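Long-range contact in nuclease (Salmonella phage SETP3, PDB 4QBN), which probably cleaves nucleic acids as a magnesium-dependent VRR-NUC nuclease, hydrolysing ester bonds: residues K3-Q8 and E49-D53. Residues are numbered along the deposited sequence; the frame is centred on the assembly and turned at random.
Sequences KEGRVQ and EVKKD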
loop_
_atom_site.group_PDB
_atom_site.type_symbol
_atom_site.label_atom_id
_atom_site.label_comp_id
_atom_site.label_asym_id
_atom_site.label_seq_id
_atom_site.Cartn_x
_atom_site.Cartn_y
_atom_site.Cartn_z
ATOM N N LYS A 3 -11.276 4.390 -21.397
ATOM C CA LYS A 3 -10.018 5.138 -21.521
ATOM C C LYS A 3 -9.139 4.935 -20.296
ATOM O O LYS A 3 -7.913 4.721 -20.398
ATOM C CB LYS A 3 -10.272 6.636 -21.696
ATOM C CG LYS A 3 -10.875 7.033 -23.044
ATOM C CD LYS A 3 -11.162 8.539 -23.114
ATOM C CE LYS A 3 -11.706 8.957 -24.491
ATOM N NZ LYS A 3 -12.995 8.250 -24.785
ATOM N N GLU A 4 -9.770 4.973 -19.125
ATOM C CA GLU A 4 -9.064 4.892 -17.873
ATOM C C GLU A 4 -8.470 3.493 -17.774
ATOM O O GLU A 4 -7.343 3.300 -17.304
ATOM C CB GLU A 4 -10.074 5.165 -16.753
ATOM C CG GLU A 4 -9.524 5.352 -15.364
ATOM C CD GLU A 4 -10.548 6.080 -14.476
ATOM O OE1 GLU A 4 -11.301 6.940 -15.006
ATOM O OE2 GLU A 4 -10.613 5.788 -13.261
ATOM N N GLY A 5 -9.241 2.500 -18.210
ATOM C CA GLY A 5 -8.769 1.112 -18.209
ATOM C C GLY A 5 -7.542 0.883 -19.093
ATOM O O GLY A 5 -6.666 0.123 -18.707
ATOM N N ARG A 6 -7.475 1.529 -20.264
ATOM C CA ARG A 6 -6.322 1.397 -21.160
ATOM C C ARG A 6 -5.055 2.011 -20.572
ATOM O O ARG A 6 -3.952 1.434 -20.714
ATOM C CB ARG A 6 -6.621 2.031 -22.522
ATOM C CG ARG A 6 -7.398 1.072 -23.422
ATOM C CD ARG A 6 -8.693 1.648 -23.907
ATOM N NE ARG A 6 -8.572 2.961 -24.545
ATOM C CZ ARG A 6 -9.621 3.647 -25.005
ATOM N NH1 ARG A 6 -10.849 3.152 -24.895
ATOM N NH2 ARG A 6 -9.446 4.833 -25.581
ATOM N N VAL A 7 -5.186 3.181 -19.954
ATOM C CA VAL A 7 -4.021 3.811 -19.331
ATOM C C VAL A 7 -3.567 2.943 -18.173
ATOM O O VAL A 7 -2.374 2.794 -17.905
ATOM C CB VAL A 7 -4.330 5.219 -18.832
ATOM C CG1 VAL A 7 -3.095 5.847 -18.065
ATOM C CG2 VAL A 7 -4.762 6.100 -20.033
ATOM N N GLN A 8 -4.518 2.410 -17.414
ATOM C CA GLN A 8 -4.138 1.583 -16.277
ATOM C C GLN A 8 -3.379 0.317 -16.718
ATOM O O GLN A 8 -2.403 -0.119 -16.071
ATOM C CB GLN A 8 -5.387 1.200 -15.488
ATOM C CG GLN A 8 -5.077 0.457 -14.246
ATOM C CD GLN A 8 -6.328 0.336 -13.397
ATOM O OE1 GLN A 8 -6.784 -0.777 -13.089
ATOM N NE2 GLN A 8 -6.920 1.489 -13.048
ATOM N N GLU A 49 -2.661 6.905 -9.060
ATOM C CA GLU A 49 -4.066 7.064 -9.328
ATOM C C GLU A 49 -4.192 7.230 -10.836
ATOM O O GLU A 49 -3.415 7.961 -11.397
ATOM C CB GLU A 49 -4.571 8.329 -8.621
ATOM C CG GLU A 49 -6.044 8.596 -8.922
ATOM C CD GLU A 49 -7.035 7.728 -8.074
ATOM O OE1 GLU A 49 -6.576 6.919 -7.228
ATOM O OE2 GLU A 49 -8.275 7.821 -8.293
ATOM N N VAL A 50 -5.120 6.548 -11.493
ATOM C CA VAL A 50 -5.198 6.650 -12.938
ATOM C C VAL A 50 -6.499 7.295 -13.371
ATOM O O VAL A 50 -7.572 6.893 -12.892
ATOM C CB VAL A 50 -5.079 5.255 -13.585
ATOM C CG1 VAL A 50 -5.184 5.401 -15.098
ATOM C CG2 VAL A 50 -3.789 4.600 -13.157
ATOM N N LYS A 51 -6.425 8.296 -14.256
ATOM C CA LYS A 51 -7.616 8.985 -14.742
ATOM C C LYS A 51 -7.772 8.833 -16.250
ATOM O O LYS A 51 -6.860 8.396 -16.949
ATOM C CB LYS A 51 -7.538 10.477 -14.412
ATOM C CG LYS A 51 -7.375 10.775 -12.895
ATOM C CD LYS A 51 -8.432 10.041 -12.033
ATOM C CE LYS A 51 -9.710 10.808 -12.156
ATOM N NZ LYS A 51 -10.877 10.434 -11.273
ATOM N N LYS A 52 -8.929 9.229 -16.758
ATOM C CA LYS A 52 -9.265 8.980 -18.156
ATOM C C LYS A 52 -8.561 9.907 -19.149
ATOM O O LYS A 52 -8.467 9.599 -20.354
ATOM C CB LYS A 52 -10.788 9.070 -18.346
ATOM C CG LYS A 52 -11.315 10.463 -18.203
ATOM C CD LYS A 52 -12.837 10.483 -18.141
ATOM C CE LYS A 52 -13.322 11.890 -17.815
ATOM N NZ LYS A 52 -13.070 12.855 -18.932
ATOM N N ASP A 53 -8.161 11.077 -18.668
ATOM C CA ASP A 53 -7.448 12.064 -19.502
ATOM C C ASP A 53 -6.665 13.039 -18.639
ATOM O O ASP A 53 -6.757 12.982 -17.395
ATOM C CB ASP A 53 -8.377 12.802 -20.495
ATOM C CG ASP A 53 -9.363 13.780 -19.824
ATOM O OD1 ASP A 53 -9.096 14.304 -18.721
ATOM O OD2 ASP A 53 -10.427 14.047 -20.437
#
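The first turns of helix 3-17 pass close to the main chain of 49-53 as it leaves its strand: Glu4 CA and Lys52 CA are 4.1 Å apart, whereas Gln8 CA and Val50 CA are separated by 6.2 Å. Glu4 makes the polar side of the contact. A chi1 of -170° turns its CG away from the backbone N, and the extended side chain runs alongside the 50-52 main chain, with Glu4 CG and CD both 3.5 Å from Val50 O and the carboxylate out beyond that oxygen. Glu4 OE2 sits 3.3 Å from Val50 O, two acceptors that cannot bond each other. Glu4 OE1 stands 3.7 Å from Lys52 N, whose N-H points aside, and the two are not bonded. Lys51 NZ lies 5.1 Å from Glu4 OE2, close to it but not in contact. The neighbouring valines form the apolar side. Val50 directs CG1 at the helix, where it meets Val7 CG1 at 3.7 Å and also touches Glu4 O and Gln8 N. Toward the helix start, Lys3 CB rests on Lys52 O. The chain of Lys52 turns at its last torsion so that NZ makes a salt bridge, its hydrogen bond weak, with Asp53 OD2.

Glu-Val-Lys at 49-51 matches the E-X-K part of the PD-(D/E)XK nuclease motif, and Asp35, whose OD2 accepts a bond from Val50 N, is probably its aspartate. Asp35, Glu49 and the Val50 carbonyl probably form the magnesium site, as in related nucleases, though no metal is modelled here; Glu4, its OE2 5.9 Å from the like-charged Glu49 OE2, is near enough to take part. Around the contact, Val7 packs on Phe82 and Val85 of helix 82-92, Val50 on Val79 and Leu36 of the flanking strands, and Lys51 on Gln62 of helix 60-71, so that the N-terminal helix is joined to the end of inner strand 44-50.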